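Local coordinates for tail spike protein gp49 (Pseudomonas phage LKA1, PDB 4RU4) that probably cleaves the O-specific polysaccharide of Pseudomonas as a lyase, forming the tailspike with which the phage degrades the host envelope during entry, at residues G281-C286 / R314-R319; R291-A296 / G325-D330; T344-A349 / T362-S367. All blocks are in the same frame, centred on the assembly; numbering follows the deposited sequence.

Contact 1. Residues G281-C286 / R314-R319; sequences GGADNC and RNCTLR
The carboxylate of D284 and the carboxamide of N315 lie side by side, pointing the same way, with their planes turned 62° apart. N315 ND2 gives D284 OD1 a weak hydrogen bond of 3.3 Å. The other carboxylate oxygen, OD2, accepts from a water at 2.8 Å, and that water sits in plane at the edge of the R314 guanidinium, a weak bond from NH1. The R314 side chain, extended from CG to NE, runs on to a salt bridge with E341. The backbones pair in parallel: R314 N donates to A283 O at 2.9 Å and N285 N to R314 O. Both strands then bend, at N285 and N315, where phi is near +60°, and C286 N meets C316 SG in a 3.5 Å hydrogen bond. SG of C316, beside its own backbone N (chi1 -62°), also packs on C286 CB at 3.8 Å. T317 N donates to C286 O. N285 ND2 is held by N258 one coil back, and N315 packs on N315 of a third subunit. Parallel strand pairing between successive coils, followed by a matched bend at N285 and N315, is characteristic of the right-handed parallel beta-helix of pectate-lyase-like proteins.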
ATOM      1  N   GLY B 281       0.579 -10.118 -14.280  1.00  7.68           N
ATOM      2  CA  GLY B 281       0.583 -11.144 -13.248  1.00  5.17           C
ATOM      3  C   GLY B 281       1.544 -10.842 -12.116  1.00  6.61           C
ATOM      4  O   GLY B 281       1.870  -9.679 -11.839  1.00  7.87           O
ATOM      5  N   GLY B 282       1.971 -11.905 -11.424  1.00  7.09           N
ATOM      6  CA  GLY B 282       2.872 -11.755 -10.299  1.00  5.57           C
ATOM      7  C   GLY B 282       2.572 -12.736  -9.174  1.00  5.08           C
ATOM      8  O   GLY B 282       1.934 -13.754  -9.401  1.00  5.10           O
ATOM      9  N   ALA B 283       3.051 -12.418  -7.976  1.00  5.03           N
ATOM     10  CA  ALA B 283       2.951 -13.316  -6.815  1.00  5.00           C
ATOM     11  C   ALA B 283       2.239 -12.595  -5.687  1.00  7.43           C
ATOM     12  O   ALA B 283       2.487 -11.423  -5.439  1.00  6.89           O
ATOM     13  CB  ALA B 283       4.347 -13.736  -6.348  1.00  6.73           C
ATOM     14  N   ASP B 284       1.379 -13.310  -4.964  1.00  6.22           N
ATOM     15  CA  ASP B 284       0.542 -12.666  -3.982  1.00  6.49           C
ATOM     16  C   ASP B 284       0.350 -13.607  -2.806  1.00  9.67           C
ATOM     17  O   ASP B 284      -0.025 -14.791  -2.983  1.00  7.14           O
ATOM     18  CB  ASP B 284      -0.828 -12.301  -4.573  1.00 10.95           C
ATOM     19  CG  ASP B 284      -1.577 -11.283  -3.728  1.00 22.07           C
ATOM     20  OD1 ASP B 284      -1.622 -11.428  -2.501  1.00 19.57           O
ATOM     21  OD2 ASP B 284      -2.117 -10.303  -4.293  1.00 35.57           O
ATOM     22  N   ASN B 285       0.609 -13.059  -1.625  1.00  7.67           N
ATOM     23  CA  ASN B 285       0.385 -13.782  -0.379  1.00  7.94           C
ATOM     24  C   ASN B 285       1.185 -15.079  -0.315  1.00  8.48           C
ATOM     25  O   ASN B 285       0.662 -16.108   0.114  1.00 11.46           O
ATOM     26  CB  ASN B 285      -1.093 -14.095  -0.201  1.00  9.88           C
ATOM     27  CG  ASN B 285      -1.437 -14.371   1.242  1.00 17.51           C
ATOM     28  OD1 ASN B 285      -0.776 -13.855   2.150  1.00 17.84           O
ATOM     29  ND2 ASN B 285      -2.445 -15.199   1.471  1.00 22.50           N
ATOM     30  N   CYS B 286       2.445 -15.031  -0.747  1.00  8.90           N
ATOM     31  CA  CYS B 286       3.313 -16.205  -0.702  1.00  8.52           C
ATOM     32  C   CYS B 286       4.400 -16.083   0.359  1.00 11.23           C
ATOM     33  O   CYS B 286       4.919 -14.974   0.595  1.00  5.74           O
ATOM     34  CB  CYS B 286       3.993 -16.422  -2.055  1.00  6.62           C
ATOM     35  SG  CYS B 286       2.848 -16.901  -3.383  1.00  7.73           S
ATOM     36  N   ARG B 314       3.317  -8.931  -4.290  1.00  7.44           N
ATOM     37  CA  ARG B 314       2.542  -8.249  -3.260  1.00  4.65           C
ATOM     38  C   ARG B 314       2.285  -9.150  -2.080  1.00  4.62           C
ATOM     39  O   ARG B 314       2.009 -10.341  -2.264  1.00  7.62           O
ATOM     40  CB  ARG B 314       1.196  -7.815  -3.832  1.00  8.37           C
ATOM     41  CG  ARG B 314       1.332  -6.784  -4.968  1.00 11.35           C
ATOM     42  CD  ARG B 314      -0.008  -6.221  -5.398  1.00 15.96           C
ATOM     43  NE  ARG B 314       0.173  -5.077  -6.289  1.00 18.09           N
ATOM     44  CZ  ARG B 314      -0.268  -5.018  -7.537  1.00 20.11           C
ATOM     45  NH1 ARG B 314      -0.927  -6.036  -8.062  1.00 14.66           N
ATOM     46  NH2 ARG B 314      -0.051  -3.925  -8.257  1.00 26.24           N
ATOM     47  N   ASN B 315       2.350  -8.579  -0.881  1.00  4.57           N
ATOM     48  CA  ASN B 315       1.868  -9.282   0.323  1.00  4.99           C
ATOM     49  C   ASN B 315       2.623 -10.599   0.607  1.00  7.72           C
ATOM     50  O   ASN B 315       2.028 -11.564   1.098  1.00  8.07           O
ATOM     51  CB  ASN B 315       0.352  -9.533   0.235  1.00  7.50           C
ATOM     52  CG  ASN B 315      -0.451  -8.271  -0.177  1.00 23.94           C
ATOM     53  OD1 ASN B 315      -0.122  -7.164   0.214  1.00 22.43           O
ATOM     54  ND2 ASN B 315      -1.501  -8.458  -0.975  1.00 24.76           N
ATOM     55  N   CYS B 316       3.922 -10.627   0.307  1.00  8.29           N
ATOM     56  CA  CYS B 316       4.762 -11.812   0.544  1.00  7.82           C
ATOM     57  C   CYS B 316       5.769 -11.607   1.663  1.00  7.93           C
ATOM     58  O   CYS B 316       6.134 -10.471   1.981  1.00  8.64           O
ATOM     59  CB  CYS B 316       5.551 -12.177  -0.721  1.00 10.56           C
ATOM     60  SG  CYS B 316       4.529 -12.638  -2.158  1.00 11.22           S
ATOM     61  N   THR B 317       6.225 -12.705   2.250  1.00  4.81           N
ATOM     62  CA  THR B 317       7.403 -12.697   3.128  1.00  5.24           C
ATOM     63  C   THR B 317       8.488 -13.512   2.425  1.00  6.63           C
ATOM     64  O   THR B 317       8.247 -14.667   2.011  1.00  7.09           O
ATOM     65  CB  THR B 317       7.111 -13.309   4.534  1.00  8.16           C
ATOM     66  OG1 THR B 317       6.257 -12.421   5.256  1.00  9.49           O
ATOM     67  CG2 THR B 317       8.408 -13.468   5.353  1.00  8.60           C
ATOM     68  N   LEU B 318       9.657 -12.907   2.265  1.00  5.00           N
ATOM     69  CA  LEU B 318      10.744 -13.497   1.504  1.00  7.20           C
ATOM     70  C   LEU B 318      11.984 -13.604   2.400  1.00  5.16           C
ATOM     71  O   LEU B 318      12.292 -12.665   3.159  1.00  9.13           O
ATOM     72  CB  LEU B 318      11.079 -12.630   0.266  1.00  6.56           C
ATOM     73  CG  LEU B 318       9.888 -12.174  -0.608  1.00 10.71           C
ATOM     74  CD1 LEU B 318      10.438 -11.388  -1.828  1.00 15.66           C
ATOM     75  CD2 LEU B 318       9.090 -13.354  -1.084  1.00 14.56           C
ATOM     76  N   ARG B 319      12.675 -14.730   2.301  1.00  5.27           N
ATOM     77  CA  ARG B 319      13.954 -14.973   2.990  1.00  5.35           C
ATOM     78  C   ARG B 319      14.949 -15.629   2.044  1.00  7.65           C
ATOM     79  O   ARG B 319      14.558 -16.371   1.128  1.00  7.63           O
ATOM     80  CB  ARG B 319      13.756 -15.887   4.203  1.00  5.36           C
ATOM     81  CG  ARG B 319      12.897 -15.288   5.329  1.00  5.25           C
ATOM     82  CD  ARG B 319      12.644 -16.358   6.443  1.00  8.90           C
ATOM     83  NE  ARG B 319      12.015 -15.770   7.634  1.00  6.99           N
ATOM     84  CZ  ARG B 319      10.702 -15.657   7.822  1.00  6.80           C
ATOM     85  NH1 ARG B 319       9.837 -16.074   6.893  1.00  5.88           N
ATOM     86  NH2 ARG B 319      10.238 -15.104   8.944  1.00  5.61           N
TER
HETATM   87  O   HOH W   1      -1.363  -9.053  -6.660  1.00 38.60           O

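Contact 2. Residues R291-A296 / G325-D330; sequences RRHAIA and GTHCAD
Segments 291-296 and 325-330 run the same way through loops, held by two backbone hydrogen bonds: A294 N to C328 O at 3.0 Å, bent to 131° at the hydrogen, and D330 N to I295 O at 2.9 Å. The chain turns a corner at A294 and I295, and A294 CB meets C328 SG there. Ahead of the corner, H293 ND1 donates to the carbonyl O of H327 at 2.7 Å, the oxygen lying in the ring plane. The H293 and H327 rings form an offset stack, centroids 4.4 Å apart and planes 13° apart, with H293 CE1 over a face of H327 near its rim. The stack joins two neighbouring coils of the pectin-lyase-like parallel beta-helix, one residue out of register, since the backbone of H293 lies beside C328. D330 CB covers a face of H293 in a CH-pi contact. D330 CG stands anti to the backbone N (chi1 172°); OD1, through its anti lone pair, takes a nearly straight 2.7 Å bond from H327 NE2, which fixes the H327 ring, while OD2 accepts from H332. T326 CG2 lies over one face of the R292 guanidinium, whose NH1 reaches D269 O, and T326 OG1 comes to 3.2 Å from H293 CE1.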
ATOM      1  N   ARG B 291      17.999 -20.000  -1.470  1.00  8.86           N
ATOM      2  CA  ARG B 291      19.365 -19.678  -1.079  1.00  9.03           C
ATOM      3  C   ARG B 291      19.756 -18.312  -1.629  1.00  8.62           C
ATOM      4  O   ARG B 291      20.241 -17.488  -0.885  1.00  8.76           O
ATOM      5  CB  ARG B 291      20.366 -20.754  -1.543  1.00  6.42           C
ATOM      6  CG  ARG B 291      21.773 -20.525  -0.987  1.00 10.67           C
ATOM      7  CD  ARG B 291      22.814 -21.533  -1.509  1.00 13.51           C
ATOM      8  NE  ARG B 291      23.090 -21.324  -2.935  1.00 16.75           N
ATOM      9  CZ  ARG B 291      24.010 -20.491  -3.427  1.00 18.56           C
ATOM     10  NH1 ARG B 291      24.786 -19.759  -2.615  1.00 15.33           N
ATOM     11  NH2 ARG B 291      24.150 -20.388  -4.745  1.00 17.26           N
ATOM     12  N   ARG B 292      19.505 -18.056  -2.914  1.00  6.20           N
ATOM     13  CA  ARG B 292      19.917 -16.765  -3.492  1.00 11.90           C
ATOM     14  C   ARG B 292      18.799 -15.708  -3.601  1.00 10.19           C
ATOM     15  O   ARG B 292      18.830 -14.701  -2.891  1.00  9.07           O
ATOM     16  CB  ARG B 292      20.634 -16.950  -4.829  1.00 10.98           C
ATOM     17  CG  ARG B 292      22.060 -17.505  -4.614  1.00 13.87           C
ATOM     18  CD  ARG B 292      22.863 -17.569  -5.885  1.00 14.99           C
ATOM     19  NE  ARG B 292      23.259 -16.247  -6.364  1.00 15.65           N
ATOM     20  CZ  ARG B 292      22.666 -15.599  -7.367  1.00 19.93           C
ATOM     21  NH1 ARG B 292      21.597 -16.126  -8.014  1.00 16.09           N
ATOM     22  NH2 ARG B 292      23.143 -14.397  -7.714  1.00 23.32           N
ATOM     23  N   HIS B 293      17.819 -15.938  -4.470  1.00  6.00           N
ATOM     24  CA  HIS B 293      16.749 -14.966  -4.656  1.00  6.83           C
ATOM     25  C   HIS B 293      15.407 -15.619  -4.412  1.00  7.97           C
ATOM     26  O   HIS B 293      15.025 -16.495  -5.158  1.00  8.03           O
ATOM     27  CB  HIS B 293      16.746 -14.449  -6.078  1.00  6.60           C
ATOM     28  CG  HIS B 293      18.044 -13.842  -6.500  1.00 10.44           C
ATOM     29  ND1 HIS B 293      18.819 -13.074  -5.652  1.00 10.31           N
ATOM     30  CD2 HIS B 293      18.710 -13.904  -7.678  1.00  8.79           C
ATOM     31  CE1 HIS B 293      19.891 -12.662  -6.305  1.00 10.27           C
ATOM     32  NE2 HIS B 293      19.857 -13.167  -7.529  1.00 11.01           N
ATOM     33  N   ALA B 294      14.701 -15.193  -3.378  1.00  5.65           N
ATOM     34  CA  ALA B 294      13.402 -15.797  -3.071  1.00  7.78           C
ATOM     35  C   ALA B 294      12.457 -15.624  -4.256  1.00  6.85           C
ATOM     36  O   ALA B 294      11.791 -16.559  -4.680  1.00  7.08           O
ATOM     37  CB  ALA B 294      12.795 -15.161  -1.801  1.00  8.07           C
ATOM     38  N   ILE B 295      12.348 -14.398  -4.741  1.00  6.50           N
ATOM     39  CA  ILE B 295      11.624 -14.136  -5.975  1.00  7.52           C
ATOM     40  C   ILE B 295      12.593 -13.400  -6.885  1.00  8.63           C
ATOM     41  O   ILE B 295      13.406 -12.570  -6.420  1.00  5.78           O
ATOM     42  CB  ILE B 295      10.332 -13.316  -5.735  1.00  8.04           C
ATOM     43  CG1 ILE B 295       9.370 -14.094  -4.817  1.00  6.75           C
ATOM     44  CG2 ILE B 295       9.666 -12.932  -7.065  1.00  6.13           C
ATOM     45  CD1 ILE B 295       7.999 -13.380  -4.605  1.00  5.17           C
ATOM     46  N   ALA B 296      12.535 -13.717  -8.178  1.00  5.68           N
ATOM     47  CA  ALA B 296      13.415 -13.087  -9.147  1.00  7.62           C
ATOM     48  C   ALA B 296      12.656 -12.861 -10.434  1.00  7.34           C
ATOM     49  O   ALA B 296      11.578 -13.425 -10.632  1.00  6.54           O
ATOM     50  CB  ALA B 296      14.614 -13.966  -9.412  1.00  6.89           C
ATOM     51  N   GLY B 325      25.517 -13.642   0.142  1.00  8.65           N
ATOM     52  CA  GLY B 325      26.035 -12.328  -0.168  1.00 12.61           C
ATOM     53  C   GLY B 325      25.200 -11.556  -1.185  1.00 14.12           C
ATOM     54  O   GLY B 325      25.596 -10.472  -1.593  1.00 17.59           O
ATOM     55  N   THR B 326      24.042 -12.087  -1.582  1.00  8.64           N
ATOM     56  CA  THR B 326      23.226 -11.392  -2.584  1.00  6.06           C
ATOM     57  C   THR B 326      21.873 -10.916  -2.028  1.00  5.89           C
ATOM     58  O   THR B 326      21.479 -11.277  -0.922  1.00  6.69           O
ATOM     59  CB  THR B 326      23.049 -12.251  -3.867  1.00  6.17           C
ATOM     60  OG1 THR B 326      22.487 -11.462  -4.917  1.00  7.90           O
ATOM     61  CG2 THR B 326      22.164 -13.485  -3.614  1.00  6.16           C
ATOM     62  N   HIS B 327      21.164 -10.110  -2.815  1.00  5.83           N
ATOM     63  CA  HIS B 327      19.874  -9.608  -2.409  1.00  5.68           C
ATOM     64  C   HIS B 327      18.832 -10.708  -2.486  1.00  9.85           C
ATOM     65  O   HIS B 327      18.868 -11.572  -3.388  1.00  8.74           O
ATOM     66  CB  HIS B 327      19.468  -8.451  -3.334  1.00  5.64           C
ATOM     67  CG  HIS B 327      19.531  -8.804  -4.789  1.00 11.22           C
ATOM     68  ND1 HIS B 327      20.668  -8.637  -5.550  1.00 13.44           N
ATOM     69  CD2 HIS B 327      18.599  -9.331  -5.617  1.00  8.88           C
ATOM     70  CE1 HIS B 327      20.432  -9.037  -6.788  1.00 11.76           C
ATOM     71  NE2 HIS B 327      19.177  -9.452  -6.858  1.00 10.87           N
ATOM     72  N   CYS B 328      17.895 -10.655  -1.548  1.00  8.39           N
ATOM     73  CA  CYS B 328      16.814 -11.636  -1.463  1.00  6.64           C
ATOM     74  C   CYS B 328      15.702 -11.367  -2.496  1.00  8.19           C
ATOM     75  O   CYS B 328      15.216 -12.294  -3.147  1.00  8.75           O
ATOM     76  CB  CYS B 328      16.221 -11.614  -0.057  1.00  5.42           C
ATOM     77  SG  CYS B 328      14.745 -12.683   0.138  1.00  8.72           S
ATOM     78  N   ALA B 329      15.290 -10.108  -2.624  1.00  5.39           N
ATOM     79  CA  ALA B 329      14.244  -9.742  -3.595  1.00  6.40           C
ATOM     80  C   ALA B 329      14.902  -9.287  -4.878  1.00  8.56           C
ATOM     81  O   ALA B 329      15.647  -8.318  -4.861  1.00  8.99           O
ATOM     82  CB  ALA B 329      13.362  -8.646  -3.049  1.00  6.09           C
ATOM     83  N   ASP B 330      14.641  -9.986  -5.987  1.00  5.51           N
ATOM     84  CA  ASP B 330      15.403  -9.718  -7.216  1.00  8.90           C
ATOM     85  C   ASP B 330      14.541  -9.200  -8.383  1.00  9.91           C
ATOM     86  O   ASP B 330      13.378  -9.568  -8.526  1.00  8.57           O
ATOM     87  CB  ASP B 330      16.185 -10.986  -7.646  1.00  5.77           C
ATOM     88  CG  ASP B 330      16.827 -10.830  -9.004  1.00  9.54           C
ATOM     89  OD1 ASP B 330      17.982 -10.321  -9.062  1.00 12.22           O
ATOM     90  OD2 ASP B 330      16.169 -11.169 -10.027  1.00  7.80           O
TER

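Contact 3. Residues T344-A349 / T362-S367; sequences TIYGGA and TITNAS
Two successive coils of the right-handed parallel beta-helix stack here, strand 344-345 against strand 362-364, at a point where the chain leaves one face of the helix and turns toward the next. T344 pairs with T362 and I345 with I363 in parallel register. I345 N donates to T362 O at 2.7 Å and T364 N to I345 O at 2.9 Å, the first nearly straight. On the face of the two isoleucines the side chains lie side by side and point the same way, I363 CG2 standing 4.0 Å from I345 CB. That methyl, anti to its backbone N, also reaches G348 CA and A349 CB, joining the strand pair to the start of the following strand. This inner face is closed further by A329 and Y358, which touch I345, and by L389 on I363. The opposite face, carrying T344 and T362, looks toward a second subunit: one water joins the two hydroxyls, donating to T344 OG1 at 2.9 Å and lying 2.8 Å from T362 OG1, while T344 OG1 also bonds N310 of that subunit. Y346 likewise leads its hydroxyl to Y188 of the second subunit, and its CB and CD1 each come to 3.9 Å from T364 OG1. At the turn, G347 and G348 both adopt positive phi, and A366 CB packs on G347 O. N365 is tied to the next coil through OD1 and T392 N, and its ND2 bonds A366 O from above the carbonyl plane. A366 lies two residues before G368, a ligand of calcium. T364 OG1 lies between its backbone N and carbonyl carbon (chi1 66°), from where it accepts a 3.0 Å hydrogen bond from G347 N.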
ATOM      1  N   THR B 344       7.506  -8.225   3.268  1.00  4.67           N
ATOM      2  CA  THR B 344       8.574  -8.302   4.246  1.00  6.04           C
ATOM      3  C   THR B 344       9.751  -9.005   3.556  1.00  8.10           C
ATOM      4  O   THR B 344       9.633 -10.152   3.106  1.00  7.97           O
ATOM      5  CB  THR B 344       8.127  -9.088   5.506  1.00  5.52           C
ATOM      6  OG1 THR B 344       6.976  -8.447   6.080  1.00  6.34           O
ATOM      7  CG2 THR B 344       9.275  -9.149   6.566  1.00  4.98           C
ATOM      8  N   ILE B 345      10.871  -8.301   3.435  1.00  4.83           N
ATOM      9  CA  ILE B 345      12.029  -8.826   2.709  1.00  7.57           C
ATOM     10  C   ILE B 345      13.235  -8.924   3.636  1.00  9.30           C
ATOM     11  O   ILE B 345      13.841  -7.909   3.994  1.00  7.73           O
ATOM     12  CB  ILE B 345      12.375  -7.930   1.474  1.00  4.98           C
ATOM     13  CG1 ILE B 345      11.137  -7.779   0.567  1.00  4.93           C
ATOM     14  CG2 ILE B 345      13.606  -8.495   0.683  1.00  5.07           C
ATOM     15  CD1 ILE B 345      11.298  -6.761  -0.582  1.00  4.92           C
ATOM     16  N   TYR B 346      13.558 -10.145   4.069  1.00  5.45           N
ATOM     17  CA  TYR B 346      14.761 -10.344   4.861  1.00  5.10           C
ATOM     18  C   TYR B 346      15.908 -10.607   3.916  1.00 10.28           C
ATOM     19  O   TYR B 346      15.844 -11.566   3.151  1.00  8.62           O
ATOM     20  CB  TYR B 346      14.606 -11.575   5.754  1.00  5.14           C
ATOM     21  CG  TYR B 346      13.536 -11.402   6.814  1.00  5.05           C
ATOM     22  CD1 TYR B 346      13.808 -10.720   7.980  1.00  5.01           C
ATOM     23  CD2 TYR B 346      12.251 -11.937   6.639  1.00  5.00           C
ATOM     24  CE1 TYR B 346      12.826 -10.586   8.996  1.00  7.90           C
ATOM     25  CE2 TYR B 346      11.276 -11.823   7.623  1.00  6.92           C
ATOM     26  CZ  TYR B 346      11.565 -11.136   8.801  1.00  9.50           C
ATOM     27  OH  TYR B 346      10.597 -11.011   9.781  1.00  8.67           O
ATOM     28  N   GLY B 347      16.956  -9.780   3.968  1.00  7.04           N
ATOM     29  CA  GLY B 347      18.162 -10.089   3.203  1.00  5.35           C
ATOM     30  C   GLY B 347      18.320  -9.216   1.964  1.00  8.45           C
ATOM     31  O   GLY B 347      19.060  -9.568   1.049  1.00  5.47           O
ATOM     32  N   GLY B 348      17.630  -8.077   1.928  1.00  7.31           N
ATOM     33  CA  GLY B 348      17.947  -7.075   0.924  1.00  6.05           C
ATOM     34  C   GLY B 348      17.174  -7.142  -0.378  1.00  5.46           C
ATOM     35  O   GLY B 348      16.524  -8.149  -0.703  1.00  5.29           O
ATOM     36  N   ALA B 349      17.260  -6.059  -1.146  1.00  5.27           N
ATOM     37  CA  ALA B 349      16.503  -5.953  -2.382  1.00  5.27           C
ATOM     38  C   ALA B 349      17.326  -5.207  -3.451  1.00  9.45           C
ATOM     39  O   ALA B 349      18.425  -4.711  -3.171  1.00  7.16           O
ATOM     40  CB  ALA B 349      15.167  -5.246  -2.118  1.00  5.15           C
ATOM     41  N   THR B 362       9.045  -3.803   4.182  1.00  5.40           N
ATOM     42  CA  THR B 362      10.025  -3.798   5.264  1.00  4.91           C
ATOM     43  C   THR B 362      11.185  -4.645   4.755  1.00  7.28           C
ATOM     44  O   THR B 362      10.973  -5.792   4.323  1.00  9.66           O
ATOM     45  CB  THR B 362       9.432  -4.429   6.555  1.00 10.99           C
ATOM     46  OG1 THR B 362       8.197  -3.767   6.857  1.00 11.40           O
ATOM     47  CG2 THR B 362      10.376  -4.284   7.744  1.00  4.92           C
ATOM     48  N   ILE B 363      12.400  -4.095   4.799  1.00  5.10           N
ATOM     49  CA  ILE B 363      13.559  -4.758   4.178  1.00  5.49           C
ATOM     50  C   ILE B 363      14.741  -4.721   5.137  1.00  5.86           C
ATOM     51  O   ILE B 363      15.086  -3.644   5.646  1.00  6.28           O
ATOM     52  CB  ILE B 363      13.969  -4.065   2.827  1.00 10.36           C
ATOM     53  CG1 ILE B 363      12.732  -3.695   1.984  1.00  6.05           C
ATOM     54  CG2 ILE B 363      14.954  -4.969   2.033  1.00  5.39           C
ATOM     55  CD1 ILE B 363      13.047  -2.901   0.683  1.00  5.22           C
ATOM     56  N   THR B 364      15.348  -5.879   5.414  1.00  5.73           N
ATOM     57  CA  THR B 364      16.578  -5.916   6.193  1.00  6.48           C
ATOM     58  C   THR B 364      17.814  -6.109   5.314  1.00  6.55           C
ATOM     59  O   THR B 364      17.703  -6.367   4.128  1.00  5.63           O
ATOM     60  CB  THR B 364      16.578  -7.042   7.237  1.00  7.40           C
ATOM     61  OG1 THR B 364      16.566  -8.302   6.558  1.00  7.28           O
ATOM     62  CG2 THR B 364      15.387  -6.942   8.161  1.00  8.05           C
ATOM     63  N   ASN B 365      19.005  -5.977   5.907  1.00  8.54           N
ATOM     64  CA  ASN B 365      20.255  -6.015   5.136  1.00  5.84           C
ATOM     65  C   ASN B 365      20.644  -7.390   4.615  1.00  7.12           C
ATOM     66  O   ASN B 365      20.291  -8.436   5.198  1.00 10.69           O
ATOM     67  CB  ASN B 365      21.397  -5.498   6.017  1.00  8.36           C
ATOM     68  CG  ASN B 365      21.550  -6.311   7.319  1.00  7.42           C
ATOM     69  OD1 ASN B 365      20.755  -6.164   8.261  1.00  5.86           O
ATOM     70  ND2 ASN B 365      22.592  -7.138   7.382  1.00  7.73           N
ATOM     71  N   ALA B 366      21.373  -7.380   3.513  1.00  6.03           N
ATOM     72  CA  ALA B 366      22.176  -8.507   3.075  1.00  6.17           C
ATOM     73  C   ALA B 366      23.491  -8.541   3.877  1.00  8.21           C
ATOM     74  O   ALA B 366      23.741  -7.653   4.713  1.00  6.28           O
ATOM     75  CB  ALA B 366      22.474  -8.392   1.589  1.00  6.24           C
ATOM     76  N   SER B 367      24.351  -9.517   3.590  1.00  6.97           N
ATOM     77  CA  SER B 367      25.495  -9.753   4.473  1.00  9.71           C
ATOM     78  C   SER B 367      26.462  -8.595   4.504  1.00 10.33           C
ATOM     79  O   SER B 367      27.082  -8.327   5.540  1.00 10.37           O
ATOM     80  CB  SER B 367      26.248 -11.044   4.130  1.00 15.94           C
ATOM     81  OG  SER B 367      26.896 -10.929   2.900  1.00 18.23           O
TER
HETATM   82  O   HOH W   2       6.307  -5.613   5.878  1.00 14.89           O

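The three contacts join consecutive coils of one beta-helix. Contacts 1 and 2 share the coil step from 281-296 to 314-330: their centres lie about 13 Å apart, and L318 CD2 packs on I295 CD1 at 3.7 Å in the interior. Contact 3 follows along the axis, its centre about 9 Å from that of contact 2. Strand 317-320 pairs with 344-345, probably through L318 N and T344 O at 2.9 Å, and C328 N probably bonds G347 O at 3.0 Å. Contacts 1 and 3 face the second subunit. Contact 3 comes nearest the calcium site of G368 and D394, N365 being about 8 Å from the ion by its side chain.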